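Local coordinates for peptidase M14 domain-containing protein (Shewanella amazonensis, PDB 2QVP) that is a putative zinc metallopeptidase of the M14 family, probably acting as a carboxypeptidase-like hydrolase, at residues F10-E15 against Q250-R255; V172-T177 against P204-G209. All coordinates share one frame; numbering follows the deposited sequence.

In the fold
From the N terminus, the chain first passes through 10-15, which carries strand 13-14 of a small two-stranded sheet with 19-20. Interaction 1 closes a long loop from here onto 250-255, the start of the C-terminal helix 252-270. Nested inside that loop, interaction 2 joins 172-177, the connection between strands 165-171 and 178-182, to 204-209, downstream of helix 190-200. The enclosed chain holds the mixed eight-stranded sheet, whose strand order 1-2-4-3-5-8-6-7 is that of the zinc carboxypeptidase fold. With centres about 17 Å apart, the two contacts still touch: V172 packs on F10 and W12, and Q250 NE2 probably hydrogen-bonds T175 O.

Interaction 1 (F10-E15 against Q250-R255); sequences FVWRSE and QPLDQR
Q250 contributes its carbonyl: R255 NE reaches back to Q250 O at 3.1 Å and NH2 also bonds to it, both weakly. P251 is the N-cap of the helix that follows. L252 aims its side chain at W12 and S14; its CD2 meets W12 CB at 3.8 Å, while CD1 lies against one face of the R255 guanidinium. D253 spends both carboxylate oxygens on the strand side. S14 OG donates to D253 OD1 at 2.6 Å, and E15 N donates to OD2 at 2.8 Å with an N-H...O angle of 151°, each carboxylate oxygen accepting on its syn lone pair. The contact thus joins the first turn of helix 252-270 to the small hairpin 13-14/19-20 of this M14-type fold. I16 N also bonds D253 OD2, so three donors grip the carboxylate; these and the helix start would probably favour its charged form. R255, bent at its third torsion, places CZ 4.0 Å from the centroid of the six-membered W12 ring, 13° off the normal. NH2 leads, lying over one face of the indole with W12 CE2 3.2 Å from R255 NH2. This cation-pi contact is edge-on for the guanidinium, whose plane stands 72° from the ring; NH1 forms a salt bridge with E170. An alanine at W12 would remove the indole face and would probably leave the guanidinium less firmly positioned.

Interaction 2 (V172-T177 against P204-G209); sequences VLMTDT and PIAADG
T177 O is held by one hydrogen bond and one CA-H...O contact: A206 N donates to it at 2.7 Å, lying in the carbonyl plane, and I205 CA approaches it to 3.4 Å. The same residue gives as well as takes, for T177 N donates to P204 O at 2.8 Å, with an N-H...O angle of 166° and nearly along the C=O axis. The two bonds straddle I205 and make one isolated beta bridge between T177 and I205, just ahead of strand 178-182 in the main sheet. Side chains fill in around it. D176, its CG anti to the carbonyl carbon, crosses P204 at about a right angle and rests OD1 against ring atom CB at 3.4 Å, while its CB lies 3.6 Å from A206 CA. T177 CG2 touches I205 CD1 at 3.8 Å, and selenomethionine M174, folded at its second and third torsions, brings CE to A206 CB. T177 OG1 is hydrogen-bonded to E245 O, the main-chain carbonyl of the residue predicted to be the proton donor/acceptor. Since both hydrogen bonds across the segments run from backbone to backbone, the pairing should depend more on the path of the two chains than on which side chains they carry.

Interaction 1 (F10-E15 against Q250-R255)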
loop_
_atom_site.group_PDB
_atom_site.type_symbol
_atom_site.label_atom_id
_atom_site.label_comp_id
_atom_site.label_asym_id
_atom_site.label_seq_id
_atom_site.Cartn_x
_atom_site.Cartn_y
_atom_site.Cartn_z
ATOM N N PHE A 10 -0.244 14.570 -12.281
ATOM C CA PHE A 10 1.052 13.914 -12.463
ATOM C C PHE A 10 0.913 12.638 -13.297
ATOM O O PHE A 10 0.179 11.720 -12.910
ATOM C CB PHE A 10 1.655 13.539 -11.117
ATOM C CG PHE A 10 1.964 14.713 -10.205
ATOM C CD1 PHE A 10 1.005 15.217 -9.359
ATOM C CD2 PHE A 10 3.228 15.275 -10.167
ATOM C CE1 PHE A 10 1.276 16.294 -8.498
ATOM C CE2 PHE A 10 3.514 16.353 -9.300
ATOM C CZ PHE A 10 2.532 16.856 -8.475
ATOM N N VAL A 11 1.642 12.563 -14.413
ATOM C CA VAL A 11 1.598 11.428 -15.333
ATOM C C VAL A 11 2.990 11.072 -15.814
ATOM O O VAL A 11 3.773 11.952 -16.146
ATOM C CB VAL A 11 0.753 11.730 -16.597
ATOM C CG1 VAL A 11 0.551 10.434 -17.424
ATOM C CG2 VAL A 11 -0.584 12.381 -16.225
ATOM N N TRP A 12 3.310 9.787 -15.804
ATOM C CA TRP A 12 4.545 9.285 -16.340
ATOM C C TRP A 12 4.270 8.120 -17.312
ATOM O O TRP A 12 3.212 7.506 -17.302
ATOM C CB TRP A 12 5.461 8.816 -15.224
ATOM C CG TRP A 12 5.787 9.831 -14.176
ATOM C CD1 TRP A 12 6.889 10.641 -14.137
ATOM C CD2 TRP A 12 5.038 10.119 -12.986
ATOM N NE1 TRP A 12 6.867 11.415 -13.020
ATOM C CE2 TRP A 12 5.741 11.129 -12.292
ATOM C CE3 TRP A 12 3.855 9.609 -12.425
ATOM C CZ2 TRP A 12 5.302 11.636 -11.064
ATOM C CZ3 TRP A 12 3.403 10.131 -11.216
ATOM C CH2 TRP A 12 4.129 11.134 -10.552
ATOM N N ARG A 13 5.264 7.843 -18.146
ATOM C CA ARG A 13 5.242 6.747 -19.104
ATOM C C ARG A 13 5.985 5.614 -18.433
ATOM O O ARG A 13 7.037 5.852 -17.833
ATOM C CB ARG A 13 5.937 7.206 -20.408
ATOM C CG ARG A 13 6.468 6.134 -21.387
ATOM C CD ARG A 13 5.385 5.301 -22.076
ATOM N NE ARG A 13 5.971 4.242 -22.916
ATOM C CZ ARG A 13 5.291 3.419 -23.738
ATOM N NH1 ARG A 13 3.968 3.518 -23.893
ATOM N NH2 ARG A 13 5.945 2.480 -24.433
ATOM N N SER A 14 5.436 4.404 -18.502
ATOM C CA SER A 14 6.106 3.211 -18.024
ATOM C C SER A 14 6.481 2.391 -19.229
ATOM O O SER A 14 5.633 2.182 -20.095
ATOM C CB SER A 14 5.189 2.328 -17.178
ATOM O OG SER A 14 5.812 1.069 -16.883
ATOM N N GLU A 15 7.730 1.930 -19.276
ATOM C CA GLU A 15 8.212 1.005 -20.306
ATOM C C GLU A 15 7.969 -0.428 -19.862
ATOM O O GLU A 15 7.764 -1.273 -20.701
ATOM C CB GLU A 15 9.701 1.188 -20.580
ATOM C CG GLU A 15 10.132 2.601 -20.989
ATOM C CD GLU A 15 9.473 3.100 -22.263
ATOM O OE1 GLU A 15 9.012 2.266 -23.083
ATOM O OE2 GLU A 15 9.440 4.342 -22.441
ATOM N N GLN A 250 11.844 10.703 -9.284
ATOM C CA GLN A 250 12.653 9.659 -9.886
ATOM C C GLN A 250 11.886 9.043 -11.034
ATOM O O GLN A 250 10.674 9.277 -11.142
ATOM C CB GLN A 250 12.940 8.586 -8.834
ATOM C CG GLN A 250 13.708 9.105 -7.618
ATOM C CD GLN A 250 15.122 9.515 -7.929
ATOM O OE1 GLN A 250 15.641 9.253 -9.019
ATOM N NE2 GLN A 250 15.774 10.138 -6.960
ATOM N N PRO A 251 12.573 8.256 -11.889
ATOM C CA PRO A 251 11.853 7.627 -13.005
ATOM C C PRO A 251 10.829 6.600 -12.519
ATOM O O PRO A 251 11.119 5.832 -11.586
ATOM C CB PRO A 251 12.952 6.921 -13.788
ATOM C CG PRO A 251 14.256 7.541 -13.286
ATOM C CD PRO A 251 14.005 7.891 -11.894
ATOM N N LEU A 252 9.661 6.602 -13.161
ATOM C CA LEU A 252 8.544 5.740 -12.787
ATOM C C LEU A 252 8.931 4.270 -12.665
ATOM O O LEU A 252 8.646 3.650 -11.640
ATOM C CB LEU A 252 7.374 5.889 -13.773
ATOM C CG LEU A 252 6.072 5.116 -13.437
ATOM C CD1 LEU A 252 5.385 5.704 -12.247
ATOM C CD2 LEU A 252 5.139 5.112 -14.649
ATOM N N ASP A 253 9.578 3.711 -13.682
ATOM C CA ASP A 253 9.935 2.277 -13.642
ATOM C C ASP A 253 10.845 1.920 -12.450
ATOM O O ASP A 253 10.645 0.877 -11.835
ATOM C CB ASP A 253 10.462 1.806 -15.004
ATOM C CG ASP A 253 9.347 1.763 -16.095
ATOM O OD1 ASP A 253 8.135 1.622 -15.783
ATOM O OD2 ASP A 253 9.682 1.855 -17.295
ATOM N N GLN A 254 11.775 2.809 -12.065
ATOM C CA GLN A 254 12.587 2.580 -10.862
ATOM C C GLN A 254 11.705 2.556 -9.599
ATOM O O GLN A 254 11.831 1.661 -8.740
ATOM C CB GLN A 254 13.720 3.604 -10.763
ATOM C CG GLN A 254 14.801 3.355 -11.827
ATOM C CD GLN A 254 15.544 2.036 -11.598
ATOM O OE1 GLN A 254 16.223 1.870 -10.582
ATOM N NE2 GLN A 254 15.410 1.094 -12.539
ATOM N N ARG A 255 10.781 3.505 -9.518
ATOM C CA ARG A 255 9.808 3.503 -8.419
ATOM C C ARG A 255 8.926 2.252 -8.426
ATOM O O ARG A 255 8.608 1.725 -7.360
ATOM C CB ARG A 255 8.925 4.736 -8.480
ATOM C CG ARG A 255 9.623 6.064 -8.155
ATOM C CD ARG A 255 8.579 7.130 -8.336
ATOM N NE ARG A 255 8.496 7.638 -9.660
ATOM C CZ ARG A 255 7.432 8.220 -10.203
ATOM N NH1 ARG A 255 6.240 8.321 -9.594
ATOM N NH2 ARG A 255 7.571 8.640 -11.437
#

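Interaction 2 (V172-T177 against P204-G209)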
loop_
_atom_site.group_PDB
_atom_site.type_symbol
_atom_site.label_atom_id
_atom_site.label_comp_id
_atom_site.label_asym_id
_atom_site.label_seq_id
_atom_site.Cartn_x
_atom_site.Cartn_y
_atom_site.Cartn_z
ATOM N N VAL A 172 5.565 12.737 -3.778
ATOM C CA VAL A 172 5.705 13.143 -5.215
ATOM C C VAL A 172 6.841 14.124 -5.561
ATOM O O VAL A 172 7.421 14.020 -6.639
ATOM C CB VAL A 172 4.345 13.586 -5.824
ATOM C CG1 VAL A 172 3.994 15.028 -5.409
ATOM C CG2 VAL A 172 4.354 13.398 -7.338
ATOM N N LEU A 173 7.133 15.056 -4.652
ATOM C CA LEU A 173 8.206 16.046 -4.805
ATOM C C LEU A 173 9.558 15.616 -4.166
ATOM O O LEU A 173 10.527 16.381 -4.244
ATOM C CB LEU A 173 7.767 17.402 -4.198
ATOM C CG LEU A 173 6.438 18.000 -4.688
ATOM C CD1 LEU A 173 6.139 19.343 -4.010
ATOM C CD2 LEU A 173 6.443 18.134 -6.197
HETATM N N MSE A 174 9.635 14.439 -3.524
HETATM C CA MSE A 174 10.911 13.927 -3.000
HETATM C C MSE A 174 11.768 13.219 -4.054
HETATM O O MSE A 174 11.240 12.657 -4.988
HETATM C CB MSE A 174 10.686 12.949 -1.847
HETATM C CG MSE A 174 10.077 13.582 -0.633
HETATM SE SE MSE A 174 11.226 14.687 0.393
HETATM C CE MSE A 174 12.163 13.299 1.464
ATOM N N THR A 175 13.088 13.304 -3.870
ATOM C CA THR A 175 14.144 12.589 -4.609
ATOM C C THR A 175 14.681 11.400 -3.773
ATOM O O THR A 175 15.080 10.378 -4.325
ATOM C CB THR A 175 15.336 13.535 -4.916
ATOM O OG1 THR A 175 14.956 14.458 -5.939
ATOM C CG2 THR A 175 16.577 12.776 -5.376
ATOM N N ASP A 176 14.661 11.544 -2.438
ATOM C CA ASP A 176 15.111 10.516 -1.499
ATOM C C ASP A 176 13.945 9.745 -0.937
ATOM O O ASP A 176 12.817 10.250 -0.916
ATOM C CB ASP A 176 15.873 11.152 -0.341
ATOM C CG ASP A 176 17.079 11.943 -0.798
ATOM O OD1 ASP A 176 17.685 11.612 -1.847
ATOM O OD2 ASP A 176 17.417 12.898 -0.086
ATOM N N THR A 177 14.245 8.541 -0.452
ATOM C CA THR A 177 13.232 7.602 0.035
ATOM C C THR A 177 13.330 7.433 1.548
ATOM O O THR A 177 14.352 7.729 2.166
ATOM C CB THR A 177 13.314 6.237 -0.742
ATOM O OG1 THR A 177 12.100 5.477 -0.564
ATOM C CG2 THR A 177 14.501 5.427 -0.313
ATOM N N PRO A 204 18.581 7.180 -2.865
ATOM C CA PRO A 204 19.215 7.585 -1.609
ATOM C C PRO A 204 18.186 7.686 -0.466
ATOM O O PRO A 204 17.009 8.012 -0.710
ATOM C CB PRO A 204 19.813 8.960 -1.923
ATOM C CG PRO A 204 19.587 9.211 -3.382
ATOM C CD PRO A 204 18.578 8.260 -3.872
ATOM N N ILE A 205 18.624 7.362 0.748
ATOM C CA ILE A 205 17.767 7.399 1.932
ATOM C C ILE A 205 17.675 8.859 2.371
ATOM O O ILE A 205 18.675 9.585 2.289
ATOM C CB ILE A 205 18.317 6.496 3.089
ATOM C CG1 ILE A 205 18.480 5.023 2.648
ATOM C CG2 ILE A 205 17.444 6.591 4.295
ATOM C CD1 ILE A 205 17.227 4.367 2.104
ATOM N N ALA A 206 16.483 9.289 2.800
ATOM C CA ALA A 206 16.246 10.673 3.242
ATOM C C ALA A 206 17.089 11.025 4.489
ATOM O O ALA A 206 17.162 10.236 5.443
ATOM C CB ALA A 206 14.729 10.919 3.503
ATOM N N ALA A 207 17.748 12.190 4.459
ATOM C CA ALA A 207 18.594 12.646 5.564
ATOM C C ALA A 207 17.727 12.983 6.781
ATOM O O ALA A 207 16.529 13.281 6.643
ATOM C CB ALA A 207 19.474 13.865 5.136
ATOM N N ASP A 208 18.327 12.879 7.963
ATOM C CA ASP A 208 17.630 13.179 9.204
ATOM C C ASP A 208 17.089 14.596 9.205
ATOM O O ASP A 208 17.782 15.520 8.802
ATOM C CB ASP A 208 18.516 12.963 10.437
ATOM C CG ASP A 208 18.777 11.499 10.732
ATOM O OD1 ASP A 208 18.480 10.640 9.883
ATOM O OD2 ASP A 208 19.303 11.202 11.824
ATOM N N GLY A 209 15.833 14.727 9.633
ATOM C CA GLY A 209 15.130 16.005 9.665
ATOM C C GLY A 209 13.631 15.776 9.649
ATOM O O GLY A 209 13.181 14.672 9.888
#